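Local coordinates for protein Succinylglutamatedesuccinylase/aspartoacylase (Rhodobacter sphaeroides 2.4.1, PDB 3CDX) that probably hydrolyses carbon-nitrogen bonds in linear amides, or ester bonds, as a metal-dependent enzyme of the succinylglutamate desuccinylase/aspartoacylase family, here with calcium bound, at residues Gly39-Pro44 against Asn96-Gln101; His63-Glu68 against Asp103-Pro108. One frame throughout, in Å; residues are numbered along the deposited sequence.

Contact 1: residues Gly39-Pro44 against Asn96-Gln101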
loop_
_atom_site.group_PDB
_atom_site.type_symbol
_atom_site.label_atom_id
_atom_site.label_comp_id
_atom_site.label_asym_id
_atom_site.label_seq_id
_atom_site.Cartn_x
_atom_site.Cartn_y
_atom_site.Cartn_z
ATOM N N GLY A 39 7.045 21.449 -1.831
ATOM C CA GLY A 39 5.896 21.461 -2.738
ATOM C C GLY A 39 4.718 22.217 -2.145
ATOM O O GLY A 39 4.671 22.462 -0.922
ATOM N N THR A 40 3.760 22.577 -3.004
ATOM C CA THR A 40 2.578 23.332 -2.587
ATOM C C THR A 40 1.333 22.789 -3.301
ATOM O O THR A 40 1.420 22.281 -4.432
ATOM C CB THR A 40 2.676 24.879 -2.896
ATOM O OG1 THR A 40 2.614 25.110 -4.304
ATOM C CG2 THR A 40 3.951 25.533 -2.371
ATOM N N VAL A 41 0.174 22.878 -2.656
ATOM C CA VAL A 41 -1.067 22.644 -3.366
ATOM C C VAL A 41 -1.817 23.990 -3.467
ATOM O O VAL A 41 -1.983 24.702 -2.472
ATOM C CB VAL A 41 -1.889 21.500 -2.696
ATOM C CG1 VAL A 41 -2.111 21.812 -1.313
ATOM C CG2 VAL A 41 -3.234 21.303 -3.364
ATOM N N GLU A 42 -2.251 24.333 -4.672
ATOM C CA GLU A 42 -3.000 25.562 -4.914
ATOM C C GLU A 42 -4.501 25.343 -4.721
ATOM O O GLU A 42 -5.130 24.496 -5.393
ATOM C CB GLU A 42 -2.717 26.087 -6.327
ATOM C CG GLU A 42 -1.289 26.652 -6.452
ATOM C CD GLU A 42 -0.806 26.884 -7.891
ATOM O OE1 GLU A 42 -1.523 26.598 -8.868
ATOM O OE2 GLU A 42 0.340 27.347 -8.036
ATOM N N ILE A 43 -5.067 26.137 -3.818
ATOM C CA ILE A 43 -6.471 26.032 -3.478
ATOM C C ILE A 43 -7.160 27.262 -4.091
ATOM O O ILE A 43 -6.935 28.383 -3.645
ATOM C CB ILE A 43 -6.701 26.022 -1.938
ATOM C CG1 ILE A 43 -5.759 25.078 -1.185
ATOM C CG2 ILE A 43 -8.221 25.794 -1.593
ATOM C CD1 ILE A 43 -6.071 23.602 -1.175
ATOM N N PRO A 44 -7.996 27.055 -5.115
ATOM C CA PRO A 44 -8.685 28.207 -5.742
ATOM C C PRO A 44 -9.593 29.047 -4.808
ATOM O O PRO A 44 -10.418 28.499 -4.073
ATOM C CB PRO A 44 -9.488 27.574 -6.896
ATOM C CG PRO A 44 -9.492 26.098 -6.645
ATOM C CD PRO A 44 -8.310 25.771 -5.789
ATOM N N ASN A 96 -10.522 20.862 -0.505
ATOM C CA ASN A 96 -9.623 19.751 -0.202
ATOM C C ASN A 96 -9.043 19.205 -1.492
ATOM O O ASN A 96 -9.391 18.094 -1.944
ATOM C CB ASN A 96 -10.439 18.691 0.554
ATOM C CG ASN A 96 -9.575 17.682 1.306
ATOM O OD1 ASN A 96 -8.343 17.646 1.158
ATOM N ND2 ASN A 96 -10.234 16.835 2.108
ATOM N N MET A 97 -8.178 19.997 -2.115
ATOM C CA MET A 97 -7.626 19.651 -3.435
ATOM C C MET A 97 -7.009 18.255 -3.560
ATOM O O MET A 97 -7.292 17.544 -4.525
ATOM C CB MET A 97 -6.624 20.707 -3.900
ATOM C CG MET A 97 -7.306 21.874 -4.680
ATOM S SD MET A 97 -8.261 21.346 -6.160
ATOM C CE MET A 97 -7.212 20.335 -7.080
ATOM N N PRO A 98 -6.186 17.832 -2.568
ATOM C CA PRO A 98 -5.662 16.444 -2.720
ATOM C C PRO A 98 -6.736 15.353 -2.753
ATOM O O PRO A 98 -6.602 14.359 -3.494
ATOM C CB PRO A 98 -4.715 16.279 -1.509
ATOM C CG PRO A 98 -4.376 17.753 -1.063
ATOM C CD PRO A 98 -5.657 18.515 -1.354
ATOM N N ALA A 99 -7.792 15.504 -1.960
ATOM C CA ALA A 99 -8.864 14.494 -1.940
ATOM C C ALA A 99 -9.720 14.592 -3.196
ATOM O O ALA A 99 -10.319 13.600 -3.647
ATOM C CB ALA A 99 -9.737 14.655 -0.678
ATOM N N ILE A 100 -9.808 15.809 -3.734
ATOM C CA ILE A 100 -10.488 16.055 -5.006
ATOM C C ILE A 100 -9.762 15.265 -6.119
ATOM O O ILE A 100 -10.391 14.535 -6.907
ATOM C CB ILE A 100 -10.558 17.578 -5.284
ATOM C CG1 ILE A 100 -11.589 18.208 -4.351
ATOM C CG2 ILE A 100 -10.916 17.892 -6.771
ATOM C CD1 ILE A 100 -11.690 19.736 -4.465
ATOM N N GLN A 101 -8.434 15.366 -6.120
ATOM C CA GLN A 101 -7.609 14.667 -7.111
ATOM C C GLN A 101 -7.777 13.176 -7.007
ATOM O O GLN A 101 -7.918 12.493 -8.028
ATOM C CB GLN A 101 -6.143 15.096 -6.992
ATOM C CG GLN A 101 -6.018 16.553 -7.434
ATOM C CD GLN A 101 -4.631 17.159 -7.298
ATOM O OE1 GLN A 101 -4.110 17.718 -8.268
ATOM N NE2 GLN A 101 -4.041 17.094 -6.087
#
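Val41, Ile43 and Pro44 pack on Met97 and Pro98 in a buried, largely apolar strand-on-helix contact with no hydrogen bond across it, where the start of strand 40-50 meets the first turn of helix 97-102. The axes of residues 40-44 and 97-101 run nearly perpendicular, at 92°, and come within 9.7 Å of each other; Met97 and Pro98, the first two helical residues, make the contacts from the helix side. Met97 does most of the work. Its CB takes CG2 of Val41 at 3.5 Å, tight for two carbons; that methyl stands anti to the backbone N of Val41, and the same methyl also reaches Pro98 CD at 4.2 Å. From Ile43 comes CD1, 4.0 Å from Met97 CB, the two side chains sliding past each other in opposite directions. One atom further out, Met97 CG lies 3.5 Å from the carbonyl O of Glu42 and 4.2 Å from CD of Pro44, whose ring the methionine crosses at about a right angle. Glu42 sends its carboxylate away from the helix to a salt bridge with Arg329 of a third subunit. Around the contact, strand 21-30 pairs with strand 40-50, Phe126 of helix 126-138 touches both Val41 and Pro98, and Val300 and Glu301 of a second subunit pack on Pro44 and Met97.

Contact 2: residues His63-Glu68 against Asp103-Pro108. With CA (calcium ion), chain G.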
loop_
_atom_site.group_PDB
_atom_site.type_symbol
_atom_site.label_atom_id
_atom_site.label_comp_id
_atom_site.label_asym_id
_atom_site.label_seq_id
_atom_site.Cartn_x
_atom_site.Cartn_y
_atom_site.Cartn_z
ATOM N N HIS A 63 -15.016 17.568 0.995
ATOM C CA HIS A 63 -14.767 16.172 0.679
ATOM C C HIS A 63 -14.547 16.055 -0.818
ATOM O O HIS A 63 -15.283 16.643 -1.610
ATOM C CB HIS A 63 -15.928 15.282 1.163
ATOM C CG HIS A 63 -15.998 15.170 2.661
ATOM N ND1 HIS A 63 -17.175 15.286 3.366
ATOM C CD2 HIS A 63 -15.026 14.980 3.589
ATOM C CE1 HIS A 63 -16.933 15.177 4.665
ATOM N NE2 HIS A 63 -15.636 14.978 4.828
ATOM N N GLY A 64 -13.494 15.353 -1.205
ATOM C CA GLY A 64 -13.079 15.340 -2.600
ATOM C C GLY A 64 -14.086 14.714 -3.556
ATOM O O GLY A 64 -14.106 15.069 -4.752
ATOM N N ASP A 65 -14.908 13.802 -3.038
ATOM C CA ASP A 65 -15.894 13.060 -3.848
ATOM C C ASP A 65 -17.312 13.669 -3.825
ATOM O O ASP A 65 -18.279 13.030 -4.204
ATOM C CB ASP A 65 -15.953 11.573 -3.429
ATOM C CG ASP A 65 -16.362 11.370 -1.965
ATOM O OD1 ASP A 65 -16.352 12.317 -1.150
ATOM O OD2 ASP A 65 -16.662 10.222 -1.612
ATOM N N GLU A 66 -17.437 14.893 -3.342
ATOM C CA GLU A 66 -18.748 15.522 -3.309
ATOM C C GLU A 66 -18.715 16.657 -4.304
ATOM O O GLU A 66 -18.162 17.690 -4.011
ATOM C CB GLU A 66 -19.055 15.965 -1.899
ATOM C CG GLU A 66 -19.116 14.778 -1.004
ATOM C CD GLU A 66 -19.264 15.111 0.443
ATOM O OE1 GLU A 66 -19.534 16.302 0.766
ATOM O OE2 GLU A 66 -19.074 14.164 1.250
ATOM N N TYR A 67 -19.306 16.410 -5.484
ATOM C CA TYR A 67 -19.080 17.191 -6.721
ATOM C C TYR A 67 -19.927 18.433 -6.914
ATOM O O TYR A 67 -19.467 19.414 -7.529
ATOM C CB TYR A 67 -19.309 16.303 -7.953
ATOM C CG TYR A 67 -18.610 14.966 -7.870
ATOM C CD1 TYR A 67 -17.204 14.878 -7.717
ATOM C CD2 TYR A 67 -19.347 13.785 -7.960
ATOM C CE1 TYR A 67 -16.576 13.621 -7.646
ATOM C CE2 TYR A 67 -18.750 12.535 -7.857
ATOM C CZ TYR A 67 -17.374 12.447 -7.722
ATOM O OH TYR A 67 -16.845 11.159 -7.611
ATOM N N GLU A 68 -21.169 18.394 -6.407
ATOM C CA GLU A 68 -22.139 19.430 -6.799
ATOM C C GLU A 68 -21.721 20.846 -6.379
ATOM O O GLU A 68 -21.858 21.802 -7.163
ATOM C CB GLU A 68 -23.558 19.045 -6.329
ATOM C CG GLU A 68 -24.211 17.995 -7.223
ATOM C CD GLU A 68 -23.600 16.579 -7.126
ATOM O OE1 GLU A 68 -22.589 16.323 -6.425
ATOM O OE2 GLU A 68 -24.148 15.694 -7.801
ATOM N N ASP A 103 -10.365 11.752 -5.739
ATOM C CA ASP A 103 -11.805 11.443 -5.749
ATOM C C ASP A 103 -12.221 10.703 -4.488
ATOM O O ASP A 103 -12.989 9.747 -4.533
ATOM C CB ASP A 103 -12.261 10.706 -7.038
ATOM C CG ASP A 103 -13.811 10.674 -7.211
ATOM O OD1 ASP A 103 -14.528 11.383 -6.483
ATOM O OD2 ASP A 103 -14.328 9.973 -8.114
ATOM N N THR A 104 -11.722 11.144 -3.335
ATOM C CA THR A 104 -12.062 10.447 -2.099
ATOM C C THR A 104 -12.593 11.409 -1.048
ATOM O O THR A 104 -12.345 12.601 -1.113
ATOM C CB THR A 104 -10.835 9.638 -1.495
ATOM O OG1 THR A 104 -9.744 10.532 -1.288
ATOM C CG2 THR A 104 -10.378 8.539 -2.442
ATOM N N ARG A 105 -13.302 10.849 -0.066
ATOM C CA ARG A 105 -13.736 11.565 1.131
ATOM C C ARG A 105 -12.546 11.909 2.016
ATOM O O ARG A 105 -12.422 13.074 2.439
ATOM C CB ARG A 105 -14.708 10.699 1.921
ATOM C CG ARG A 105 -15.380 11.450 3.055
ATOM C CD ARG A 105 -16.289 10.496 3.828
ATOM N NE ARG A 105 -16.847 11.134 5.018
ATOM C CZ ARG A 105 -17.958 11.856 5.022
ATOM N NH1 ARG A 105 -18.639 12.050 3.896
ATOM N NH2 ARG A 105 -18.385 12.397 6.147
ATOM N N LEU A 106 -11.699 10.901 2.316
ATOM C CA LEU A 106 -10.530 11.045 3.191
ATOM C C LEU A 106 -9.356 11.548 2.390
ATOM O O LEU A 106 -9.289 11.325 1.167
ATOM C CB LEU A 106 -10.117 9.679 3.823
ATOM C CG LEU A 106 -11.213 8.850 4.530
ATOM C CD1 LEU A 106 -10.616 7.709 5.379
ATOM C CD2 LEU A 106 -12.107 9.722 5.353
ATOM N N SER A 107 -8.427 12.210 3.076
ATOM C CA SER A 107 -7.248 12.792 2.448
ATOM C C SER A 107 -6.203 11.749 2.088
ATOM O O SER A 107 -5.785 10.986 2.956
ATOM C CB SER A 107 -6.595 13.775 3.415
ATOM O OG SER A 107 -5.476 14.420 2.826
ATOM N N PRO A 108 -5.717 11.757 0.833
ATOM C CA PRO A 108 -4.612 10.815 0.549
ATOM C C PRO A 108 -3.266 11.338 1.111
ATOM O O PRO A 108 -2.245 10.658 0.989
ATOM C CB PRO A 108 -4.547 10.799 -1.001
ATOM C CG PRO A 108 -4.968 12.217 -1.369
ATOM C CD PRO A 108 -6.065 12.584 -0.339
HETATM CA CA CA G . -19.457 15.811 2.966
HETATM O O HOH W 1 -17.895 11.877 0.991
HETATM O O HOH W 2 -14.706 8.456 -0.906
#
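His63 and Arg105 come together where two loops run close, their CA atoms 4.7 Å apart; His63 to Glu66 form a type I beta turn, and Asp103 ends helix 97-102 in a Schellman motif. The Arg105 chain, extended from CG to NE, lies beside the His63 side chain and points the same way. Its CG sits over the ring, 3.8 Å from the centroid in a CH-pi contact, and its guanidinium stacks on the same imidazole, centres 3.9 Å apart and planes 29° apart. Asp113 accepts a hydrogen bond from His63 NE2 on one oxygen and forms a salt bridge with Arg105 NE through the other. That leaves His63 ND1 to bind calcium, at 2.4 Å, while Glu66 binds it through both carboxylate oxygens. One water links Arg105 NH1 with Asp65 OD1 and Glu66 OE2; a second accepts from Arg105 N and donates to Asp65 OD2, which also bonds His153. At the far end of the contact Tyr67 OH is hydrogen-bonded to Asp103 OD1 at 2.6 Å, on the carboxylate's syn side, with ring and carboxylate planes 50° apart, and also to Gly219 O. His149 completes the protein ligands of the metal. This His-Glu-His set, with two residues between the first histidine and glutamate in one turn, matches the zinc site of M14-type metallocarboxypeptidases, the family assigned to this protein; here it holds calcium.

Overall arrangement
Helix 97-102 joins the two contacts: its first turn packs on strand 40-50 in contact 1, and just past its last turn the chain enters the 103-108 loop of contact 2. Their centres lie 11 Å apart. They touch directly, through a probable hydrogen bond of 2.8 Å between Thr104 N and Ala99 O and through Ile100 CG1, which packs 3.7 Å from Gly64 CA in the metal-binding turn. Contact 2 holds two of the three calcium-binding residues, His63 and Glu66, whereas contact 1 is more remote from the metal, the side chain of Pro98 about 11 Å from that of His63. Both contacts also touch the second subunit.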